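Local coordinates for putative hydrolase (Burkholderia cenocepacia, PDB 4X00), which is probably an esterase of the alpha/beta hydrolase fold, thought to cleave aryl esters with a Ser-His-Asp triad, at residues V22-Q27 / G73-P78; G45-W50 / L64-L69; W50-Q55 / P261-P266. All blocks are in the same frame, centred on the assembly; numbering follows the deposited sequence. Where two conformers were deposited one is given.

Contact 1 (V22-Q27 / G73-P78); sequences VVLAVQ and GLSGKP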
loop_
_atom_site.group_PDB
_atom_site.type_symbol
_atom_site.label_atom_id
_atom_site.label_comp_id
_atom_site.label_asym_id
_atom_site.label_seq_id
_atom_site.Cartn_x
_atom_site.Cartn_y
_atom_site.Cartn_z
ATOM N N VAL A 22 8.978 -17.118 0.942
ATOM C CA VAL A 22 9.314 -15.879 1.641
ATOM C C VAL A 22 8.434 -15.766 2.889
ATOM O O VAL A 22 7.230 -16.000 2.819
ATOM C CB VAL A 22 9.126 -14.668 0.703
ATOM C CG1 VAL A 22 9.186 -13.343 1.447
ATOM C CG2 VAL A 22 10.214 -14.704 -0.358
ATOM N N VAL A 23 9.030 -15.443 4.026
ATOM C CA VAL A 23 8.281 -15.314 5.276
ATOM C C VAL A 23 7.889 -13.853 5.520
ATOM O O VAL A 23 8.744 -12.968 5.504
ATOM C CB VAL A 23 9.109 -15.856 6.478
ATOM C CG1 VAL A 23 8.387 -15.584 7.771
ATOM C CG2 VAL A 23 9.324 -17.349 6.329
ATOM N N LEU A 24 6.603 -13.617 5.689
ATOM C CA LEU A 24 6.060 -12.282 5.896
ATOM C C LEU A 24 5.815 -12.032 7.355
ATOM O O LEU A 24 5.260 -12.885 8.041
ATOM C CB LEU A 24 4.756 -12.145 5.128
ATOM C CG LEU A 24 4.899 -12.456 3.641
ATOM C CD1 LEU A 24 3.525 -12.704 3.014
ATOM C CD2 LEU A 24 5.704 -11.366 2.920
ATOM N N ALA A 25 6.223 -10.855 7.818
ATOM C CA ALA A 25 5.962 -10.415 9.188
ATOM C C ALA A 25 4.579 -9.774 9.233
ATOM O O ALA A 25 4.336 -8.798 8.530
ATOM C CB ALA A 25 7.026 -9.428 9.633
ATOM N N VAL A 26 3.688 -10.340 10.042
ATOM C CA VAL A 26 2.290 -9.938 10.115
ATOM C C VAL A 26 1.946 -9.471 11.528
ATOM O O VAL A 26 2.481 -9.983 12.529
ATOM C CB VAL A 26 1.377 -11.109 9.713
ATOM C CG1 VAL A 26 -0.065 -10.678 9.703
ATOM C CG2 VAL A 26 1.799 -11.652 8.345
ATOM N N GLN A 27 1.080 -8.468 11.613
ATOM C CA GLN A 27 0.611 -7.960 12.913
ATOM C C GLN A 27 -0.908 -7.836 12.932
ATOM O O GLN A 27 -1.531 -7.663 11.882
ATOM C CB GLN A 27 1.221 -6.597 13.237
ATOM C CG GLN A 27 2.715 -6.471 13.016
ATOM C CD GLN A 27 3.111 -6.475 11.554
ATOM O OE1 GLN A 27 2.441 -5.906 10.701
ATOM N NE2 GLN A 27 4.223 -7.122 11.257
ATOM N N GLY A 73 10.786 -3.906 5.852
ATOM C CA GLY A 73 10.554 -4.126 7.271
ATOM C C GLY A 73 11.270 -5.357 7.795
ATOM O O GLY A 73 12.493 -5.509 7.590
ATOM N N LEU A 74 10.513 -6.273 8.410
ATOM C CA LEU A 74 11.065 -7.531 8.931
ATOM C C LEU A 74 10.592 -8.735 8.133
ATOM O O LEU A 74 10.782 -9.884 8.573
ATOM C CB LEU A 74 10.737 -7.681 10.427
ATOM C CG LEU A 74 11.286 -6.544 11.309
ATOM C CD1 LEU A 74 10.968 -6.828 12.803
ATOM C CD2 LEU A 74 12.775 -6.273 11.066
ATOM N N SER A 75 10.045 -8.503 6.943
ATOM C CA SER A 75 9.729 -9.609 6.055
ATOM C C SER A 75 10.977 -10.107 5.323
ATOM O O SER A 75 12.032 -9.446 5.308
ATOM C CB SER A 75 8.648 -9.225 5.061
ATOM O OG SER A 75 7.391 -9.204 5.728
ATOM N N GLY A 76 10.869 -11.282 4.709
ATOM C CA GLY A 76 11.986 -11.820 3.945
ATOM C C GLY A 76 12.371 -10.918 2.781
ATOM O O GLY A 76 11.534 -10.185 2.198
ATOM N N LYS A 77 13.653 -10.983 2.442
ATOM C CA LYS A 77 14.247 -10.108 1.436
ATOM C C LYS A 77 15.105 -10.912 0.470
ATOM O O LYS A 77 16.331 -10.847 0.519
ATOM C CB LYS A 77 15.079 -9.006 2.115
ATOM C CG LYS A 77 14.249 -8.232 3.145
ATOM C CD LYS A 77 14.997 -7.084 3.806
ATOM C CE LYS A 77 14.094 -6.386 4.826
ATOM N NZ LYS A 77 13.734 -7.292 5.951
ATOM N N PRO A 78 14.463 -11.663 -0.428
ATOM C CA PRO A 78 15.236 -12.442 -1.411
ATOM C C PRO A 78 16.167 -11.556 -2.223
ATOM O O PRO A 78 15.905 -10.378 -2.444
ATOM C CB PRO A 78 14.164 -13.074 -2.306
ATOM C CG PRO A 78 12.869 -12.380 -1.954
ATOM C CD PRO A 78 13.015 -11.881 -0.540
HETATM O O HOH W 1 10.450 -12.705 8.018
#
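In this alpha/beta hydrolase fold, strand 23-30 runs antiparallel to strand 63-67 in the central sheet. After strand 63-67, the loop that leads to helix 82-85 turns back along the start of strand 23-30. Its residues 73-78 run nearly antiparallel to 22-25. Two hydrogen bonds join them. Gly76 N gives its hydrogen to Val23 O at 2.8 Å, nearly along the C=O axis. One water also donates to Val23 O and to Leu74 O, so it bridges the two backbones. The second bond uses a side chain in place of a peptide carbonyl. Ser75 OG lies anti to its own carbonyl carbon (chi1 -75°) and accepts from Ala25 N at 2.9 Å, with an N-H...O angle of 167°. The same hydroxyl is also hydrogen-bonded to Asp68 O, so two backbone groups grip it. Within 73-78, Lys77 NZ is hydrogen-bonded to Gly73 O and to Ser75 O, the latter in its carbonyl plane. Val22 CG1 packs on Gly76 CA at 4.0 Å. Apolar packing closes the two ends. Ala25 CB meets Leu74 CB at 4.2 Å, and Val22 crosses the Pro78 ring at about a right angle, with CG2 3.9 Å from Pro78 CG.

Contact 2 (G45-W50 / L64-L69); sequences GSRLNW and LITYDL. With EDO (1,2-ethanediol), chain F.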
loop_
_atom_site.group_PDB
_atom_site.type_symbol
_atom_site.label_atom_id
_atom_site.label_comp_id
_atom_site.label_asym_id
_atom_site.label_seq_id
_atom_site.Cartn_x
_atom_site.Cartn_y
_atom_site.Cartn_z
ATOM N N GLY A 45 8.062 1.595 2.900
ATOM C CA GLY A 45 7.281 1.598 4.127
ATOM C C GLY A 45 7.425 0.341 4.965
ATOM O O GLY A 45 8.292 -0.513 4.717
ATOM N N SER A 46 6.532 0.187 5.942
ATOM C CA SER A 46 6.356 -1.066 6.670
ATOM C C SER A 46 5.025 -0.949 7.409
ATOM O O SER A 46 4.304 0.039 7.231
ATOM C CB SER A 46 7.470 -1.331 7.676
ATOM O OG SER A 46 7.297 -0.471 8.818
ATOM N N ARG A 47 4.706 -1.916 8.264
ATOM C CA ARG A 47 3.495 -1.810 9.068
ATOM C C ARG A 47 3.451 -0.510 9.867
ATOM O O ARG A 47 2.351 -0.064 10.200
ATOM C CB ARG A 47 3.376 -3.007 10.026
ATOM C CG ARG A 47 4.058 -2.876 11.365
ATOM C CD ARG A 47 5.588 -2.838 11.295
ATOM N NE ARG A 47 6.251 -4.102 10.955
ATOM C CZ ARG A 47 6.686 -4.993 11.839
ATOM N NH1 ARG A 47 6.447 -4.854 13.142
ATOM N NH2 ARG A 47 7.370 -6.043 11.393
ATOM N N LEU A 48 4.605 0.100 10.166
ATOM C CA LEU A 48 4.620 1.338 10.959
ATOM C C LEU A 48 3.875 2.475 10.305
ATOM O O LEU A 48 3.437 3.396 11.013
ATOM C CB LEU A 48 6.068 1.802 11.232
ATOM C CG LEU A 48 6.869 0.800 12.065
ATOM C CD1 LEU A 48 8.276 1.356 12.315
ATOM C CD2 LEU A 48 6.192 0.377 13.382
ATOM N N ASN A 49 3.709 2.437 8.982
ATOM C CA ASN A 49 2.951 3.506 8.326
ATOM C C ASN A 49 1.529 3.651 8.826
ATOM O O ASN A 49 0.967 4.722 8.704
ATOM C CB ASN A 49 2.905 3.281 6.824
ATOM C CG ASN A 49 4.223 3.503 6.173
ATOM O OD1 ASN A 49 4.760 2.588 5.549
ATOM N ND2 ASN A 49 4.742 4.707 6.260
ATOM N N TRP A 50 0.963 2.566 9.367
ATOM C CA TRP A 50 -0.467 2.524 9.681
ATOM C C TRP A 50 -0.784 2.818 11.139
ATOM O O TRP A 50 -1.908 2.611 11.579
ATOM C CB TRP A 50 -1.031 1.161 9.289
ATOM C CG TRP A 50 -0.886 0.844 7.841
ATOM C CD1 TRP A 50 -0.095 -0.141 7.281
ATOM C CD2 TRP A 50 -1.516 1.521 6.750
ATOM N NE1 TRP A 50 -0.219 -0.116 5.916
ATOM C CE2 TRP A 50 -1.112 0.871 5.561
ATOM C CE3 TRP A 50 -2.448 2.575 6.668
ATOM C CZ2 TRP A 50 -1.595 1.252 4.293
ATOM C CZ3 TRP A 50 -2.916 2.956 5.410
ATOM C CH2 TRP A 50 -2.486 2.306 4.245
ATOM N N LEU A 64 -7.843 -5.616 12.642
ATOM C CA LEU A 64 -6.917 -4.751 11.903
ATOM C C LEU A 64 -5.615 -5.485 11.627
ATOM O O LEU A 64 -4.812 -5.693 12.534
ATOM C CB LEU A 64 -6.654 -3.464 12.697
ATOM C CG LEU A 64 -7.907 -2.653 13.076
ATOM C CD1 LEU A 64 -7.512 -1.502 14.020
ATOM C CD2 LEU A 64 -8.581 -2.092 11.839
ATOM N N ILE A 65 -5.419 -5.863 10.377
ATOM C CA ILE A 65 -4.266 -6.688 10.007
ATOM C C ILE A 65 -3.279 -5.856 9.194
ATOM O O ILE A 65 -3.663 -5.231 8.200
ATOM C CB ILE A 65 -4.720 -7.899 9.179
ATOM C CG1 ILE A 65 -5.666 -8.781 10.009
ATOM C CG2 ILE A 65 -3.500 -8.686 8.648
ATOM C CD1 ILE A 65 -6.475 -9.765 9.150
ATOM N N THR A 66 -2.004 -5.883 9.582
ATOM C CA THR A 66 -0.966 -5.243 8.796
ATOM C C THR A 66 0.119 -6.283 8.493
ATOM O O THR A 66 0.174 -7.333 9.133
ATOM C CB THR A 66 -0.331 -4.042 9.537
ATOM O OG1 THR A 66 0.135 -4.457 10.828
ATOM C CG2 THR A 66 -1.307 -2.893 9.724
ATOM N N TYR A 67 0.988 -5.986 7.535
ATOM C CA TYR A 67 2.154 -6.824 7.306
ATOM C C TYR A 67 3.210 -6.024 6.583
ATOM O O TYR A 67 2.939 -4.953 6.015
ATOM C CB TYR A 67 1.803 -8.084 6.500
ATOM C CG TYR A 67 1.387 -7.901 5.064
ATOM C CD1 TYR A 67 0.097 -7.482 4.748
ATOM C CD2 TYR A 67 2.261 -8.193 4.019
ATOM C CE1 TYR A 67 -0.320 -7.368 3.429
ATOM C CE2 TYR A 67 1.874 -8.093 2.698
ATOM C CZ TYR A 67 0.552 -7.698 2.402
ATOM O OH TYR A 67 0.147 -7.596 1.095
ATOM N N ASP A 68 4.446 -6.530 6.600
ATOM C CA ASP A 68 5.522 -5.922 5.836
ATOM C C ASP A 68 5.589 -6.599 4.469
ATOM O O ASP A 68 5.613 -7.841 4.358
ATOM C CB ASP A 68 6.874 -6.072 6.542
ATOM C CG ASP A 68 6.936 -5.356 7.879
ATOM O OD1 ASP A 68 6.108 -4.452 8.147
ATOM O OD2 ASP A 68 7.809 -5.720 8.691
ATOM N N LEU A 69 5.589 -5.802 3.408
ATOM C CA LEU A 69 5.805 -6.339 2.047
ATOM C C LEU A 69 7.134 -7.076 1.939
ATOM O O LEU A 69 8.101 -6.773 2.669
ATOM C CB LEU A 69 5.815 -5.209 1.009
ATOM C CG LEU A 69 4.506 -4.429 0.817
ATOM C CD1 LEU A 69 4.783 -3.274 -0.154
ATOM C CD2 LEU A 69 3.417 -5.362 0.305
HETATM C C1 EDO F . 3.938 6.642 11.645
HETATM O O1 EDO F . 3.187 7.374 12.622
HETATM C C2 EDO F . 5.117 5.970 12.337
HETATM O O2 EDO F . 4.653 4.856 13.116
#
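The guanidinium of Arg47 meets the carboxylate of Asp68 at its edge, and the two planes are 32° apart. The grip is side-on. Arg47 NE bonds the syn lone pair of Asp68 OD1 at 2.8 Å, and Arg47 NH2 reaches Asp68 OD2, also at 2.8 Å, from above the carboxylate plane. The indole of Trp50 is met obliquely by Thr66, whose CG2 lies 3.9 Å from Trp50 CD1. Arg47 holds CG in the crowded position between N and C (chi1 87°), and its chain bends at chi2 and chi3. The bends bring NE round to the same oxygen that Arg47 N already reaches, Asp68 OD1, at 2.9 Å and nearly along the C-O axis. OD1 takes two donors, and OD2 has a further one in Leu74 N. So many donors probably keep the buried carboxylate ionised. Arg47 CB rests on Thr66 OG1 at 3.6 Å, a hydroxyl bonded to Gln27 OE1. Ser46 OG accepts from Leu48 N at 3.1 Å, which makes an ST turn, and is also bonded to Asn192. The ST turn and the 3-10 turn 47-49 lie in the loop after strand 36-40, tied here to the Thr66-Asp68 part of the chain in the alpha/beta hydrolase fold.

Contact 3 (W50-Q55 / P261-P266); sequences WSKQLQ and PFLEEP. With EDO (1,2-ethanediol), chain F.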
loop_
_atom_site.group_PDB
_atom_site.type_symbol
_atom_site.label_atom_id
_atom_site.label_comp_id
_atom_site.label_asym_id
_atom_site.label_seq_id
_atom_site.Cartn_x
_atom_site.Cartn_y
_atom_site.Cartn_z
ATOM N N TRP A 50 0.963 2.566 9.367
ATOM C CA TRP A 50 -0.467 2.524 9.681
ATOM C C TRP A 50 -0.784 2.818 11.139
ATOM O O TRP A 50 -1.908 2.611 11.579
ATOM C CB TRP A 50 -1.031 1.161 9.289
ATOM C CG TRP A 50 -0.886 0.844 7.841
ATOM C CD1 TRP A 50 -0.095 -0.141 7.281
ATOM C CD2 TRP A 50 -1.516 1.521 6.750
ATOM N NE1 TRP A 50 -0.219 -0.116 5.916
ATOM C CE2 TRP A 50 -1.112 0.871 5.561
ATOM C CE3 TRP A 50 -2.448 2.575 6.668
ATOM C CZ2 TRP A 50 -1.595 1.252 4.293
ATOM C CZ3 TRP A 50 -2.916 2.956 5.410
ATOM C CH2 TRP A 50 -2.486 2.306 4.245
ATOM N N SER A 51 0.165 3.370 11.881
ATOM C CA SER A 51 -0.011 3.577 13.319
ATOM C C SER A 51 -1.241 4.419 13.688
ATOM O O SER A 51 -1.905 4.155 14.692
ATOM C CB SER A 51 1.227 4.227 13.926
ATOM O OG SER A 51 1.354 5.551 13.472
ATOM N N LYS A 52 -1.555 5.443 12.895
ATOM C CA LYS A 52 -2.687 6.297 13.264
ATOM C C LYS A 52 -4.026 5.631 13.001
ATOM O O LYS A 52 -5.065 6.075 13.520
ATOM C CB LYS A 52 -2.618 7.634 12.531
ATOM C CG LYS A 52 -1.368 8.424 12.885
ATOM C CD LYS A 52 -1.464 9.814 12.365
ATOM C CE LYS A 52 -0.154 10.553 12.536
ATOM N NZ LYS A 52 -0.278 11.887 11.918
ATOM N N GLN A 53 -4.027 4.584 12.187
ATOM C CA GLN A 53 -5.235 3.763 12.004
ATOM C C GLN A 53 -5.321 2.752 13.152
ATOM O O GLN A 53 -6.374 2.613 13.796
ATOM C CB GLN A 53 -5.228 3.045 10.647
ATOM C CG GLN A 53 -5.469 3.986 9.459
ATOM C CD GLN A 53 -4.427 5.084 9.318
ATOM O OE1 GLN A 53 -3.245 4.784 9.086
ATOM N NE2 GLN A 53 -4.841 6.361 9.428
ATOM N N LEU A 54 -4.226 2.047 13.426
ATOM C CA LEU A 54 -4.267 1.015 14.466
ATOM C C LEU A 54 -4.524 1.555 15.863
ATOM O O LEU A 54 -5.063 0.846 16.708
ATOM C CB LEU A 54 -2.955 0.233 14.491
ATOM C CG LEU A 54 -2.514 -0.297 13.141
ATOM C CD1 LEU A 54 -1.131 -0.914 13.253
ATOM C CD2 LEU A 54 -3.557 -1.310 12.637
ATOM N N GLN A 55 -4.126 2.792 16.111
ATOM C CA GLN A 55 -4.307 3.393 17.430
ATOM C C GLN A 55 -5.653 4.063 17.660
ATOM O O GLN A 55 -5.927 4.506 18.763
ATOM C CB GLN A 55 -3.203 4.429 17.682
ATOM C CG GLN A 55 -1.803 3.834 17.794
ATOM C CD GLN A 55 -0.707 4.894 17.681
ATOM O OE1 GLN A 55 -0.988 6.087 17.506
ATOM N NE2 GLN A 55 0.551 4.460 17.775
ATOM N N PRO A 261 -2.194 10.587 2.895
ATOM C CA PRO A 261 -3.319 11.198 3.621
ATOM C C PRO A 261 -3.693 10.473 4.916
ATOM O O PRO A 261 -4.292 11.099 5.789
ATOM C CB PRO A 261 -4.480 11.140 2.595
ATOM C CG PRO A 261 -4.087 10.073 1.622
ATOM C CD PRO A 261 -2.566 10.195 1.533
ATOM N N PHE A 262 -3.422 9.180 5.024
ATOM C CA PHE A 262 -3.721 8.426 6.242
ATOM C C PHE A 262 -2.857 8.911 7.421
ATOM O O PHE A 262 -3.233 8.708 8.595
ATOM C CB PHE A 262 -3.516 6.917 6.006
ATOM C CG PHE A 262 -2.140 6.592 5.464
ATOM C CD1 PHE A 262 -1.868 6.666 4.095
ATOM C CD2 PHE A 262 -1.105 6.290 6.358
ATOM C CE1 PHE A 262 -0.581 6.411 3.612
ATOM C CE2 PHE A 262 0.179 6.046 5.892
ATOM C CZ PHE A 262 0.440 6.111 4.512
ATOM N N LEU A 263 -1.716 9.547 7.116
ATOM C CA LEU A 263 -0.885 10.171 8.150
ATOM C C LEU A 263 -1.163 11.659 8.223
ATOM O O LEU A 263 -1.153 12.241 9.311
ATOM C CB LEU A 263 0.613 9.935 7.854
ATOM C CG LEU A 263 1.108 8.547 8.300
ATOM C CD1 LEU A 263 2.460 8.225 7.615
ATOM C CD2 LEU A 263 1.229 8.439 9.818
ATOM N N GLU A 264 -1.405 12.282 7.067
ATOM C CA GLU A 264 -1.562 13.751 7.024
ATOM C C GLU A 264 -2.913 14.259 7.531
ATOM O O GLU A 264 -2.980 15.349 8.139
ATOM C CB GLU A 264 -1.339 14.267 5.604
ATOM C CG GLU A 264 0.092 13.971 5.093
ATOM C CD GLU A 264 0.299 14.364 3.651
ATOM O OE1 GLU A 264 0.246 15.564 3.349
ATOM O OE2 GLU A 264 0.532 13.475 2.803
ATOM N N GLU A 265 -3.970 13.507 7.258
ATOM C CA GLU A 265 -5.329 13.834 7.686
ATOM C C GLU A 265 -5.954 12.578 8.293
ATOM O O GLU A 265 -6.887 11.996 7.723
ATOM C CB GLU A 265 -6.156 14.352 6.499
ATOM C CG GLU A 265 -5.691 15.714 6.005
ATOM C CD GLU A 265 -6.593 16.289 4.925
ATOM O OE1 GLU A 265 -7.809 16.436 5.153
ATOM O OE2 GLU A 265 -6.088 16.625 3.835
ATOM N N PRO A 266 -5.428 12.131 9.436
ATOM C CA PRO A 266 -5.793 10.793 9.926
ATOM C C PRO A 266 -7.230 10.720 10.426
ATOM O O PRO A 266 -7.846 9.662 10.265
ATOM C CB PRO A 266 -4.782 10.568 11.074
ATOM C CG PRO A 266 -4.430 11.948 11.542
ATOM C CD PRO A 266 -4.404 12.786 10.278
HETATM C C1 EDO F . 3.938 6.642 11.645
HETATM O O1 EDO F . 3.187 7.374 12.622
HETATM C C2 EDO F . 5.117 5.970 12.337
HETATM O O2 EDO F . 4.653 4.856 13.116
#
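Trp50 places CZ3 over one face of the Phe262 ring. This atom is 3.7 Å from Phe262 CG and sits off-centre, toward the rim of the phenyl ring. The ring planes are 38° apart and the centroids 4.6 Å apart, so the pair is oblique. Phe262 has CG in the crowded position between N and C (chi1 54°). Trp111 meets its ring edge-to-face. Gln53 bends at chi2 and turns its amide nearly perpendicular to the phenyl ring. Its NE2 gives a hydrogen to Phe262 O at 3.0 Å, from somewhat above the carbonyl plane, and a second bond goes to Asn270 OD1. Lys52 instead stretches straight beyond CG. Its CD crosses Pro266 obliquely, 3.6 Å from Pro266 CB, while its CE crosses Leu263 CD2 at 3.7 Å. At the tip, Lys52 NZ bonds Leu263 O on a lone pair in the carbonyl plane at 2.8 Å. Ser51 OG is hydrogen-bonded to O1 of a bound 1,2-ethanediol, probably from the crystallisation liquor; the same O1 lies near Leu263 CD2. The contact joins helix 51-54 to the short helix 261-264, just after the putative triad histidine, His259. Two side-chain donors thus meet consecutive carbonyls, Phe262 O and Leu263 O. The lysine charge should be eased in part by the peptide dipole at Leu263, while its methylenes serve as apolar packing.

Contacts 1 and 2 both reach the neighbouring strands 23-30 and 63-67 of the sheet, and they touch through Ser75 OG with Asp68 O and Gln27 OE1 with Thr66 OG1. Contact 1 is only partly buried and relies on one backbone bond, one serine hydroxyl and a bridging water. Contact 2 lies nearer the centre of the chain, is buried, and rests on an ion pair. Contact 3 is also buried, but it joins two short helices distant in sequence through aromatic packing and side-chain bonds to carbonyls. Contacts 2 and 3 share Trp50, which has Thr66 on one strand and Phe262 on a helix as partners. Contacts 1 and 3 do not touch.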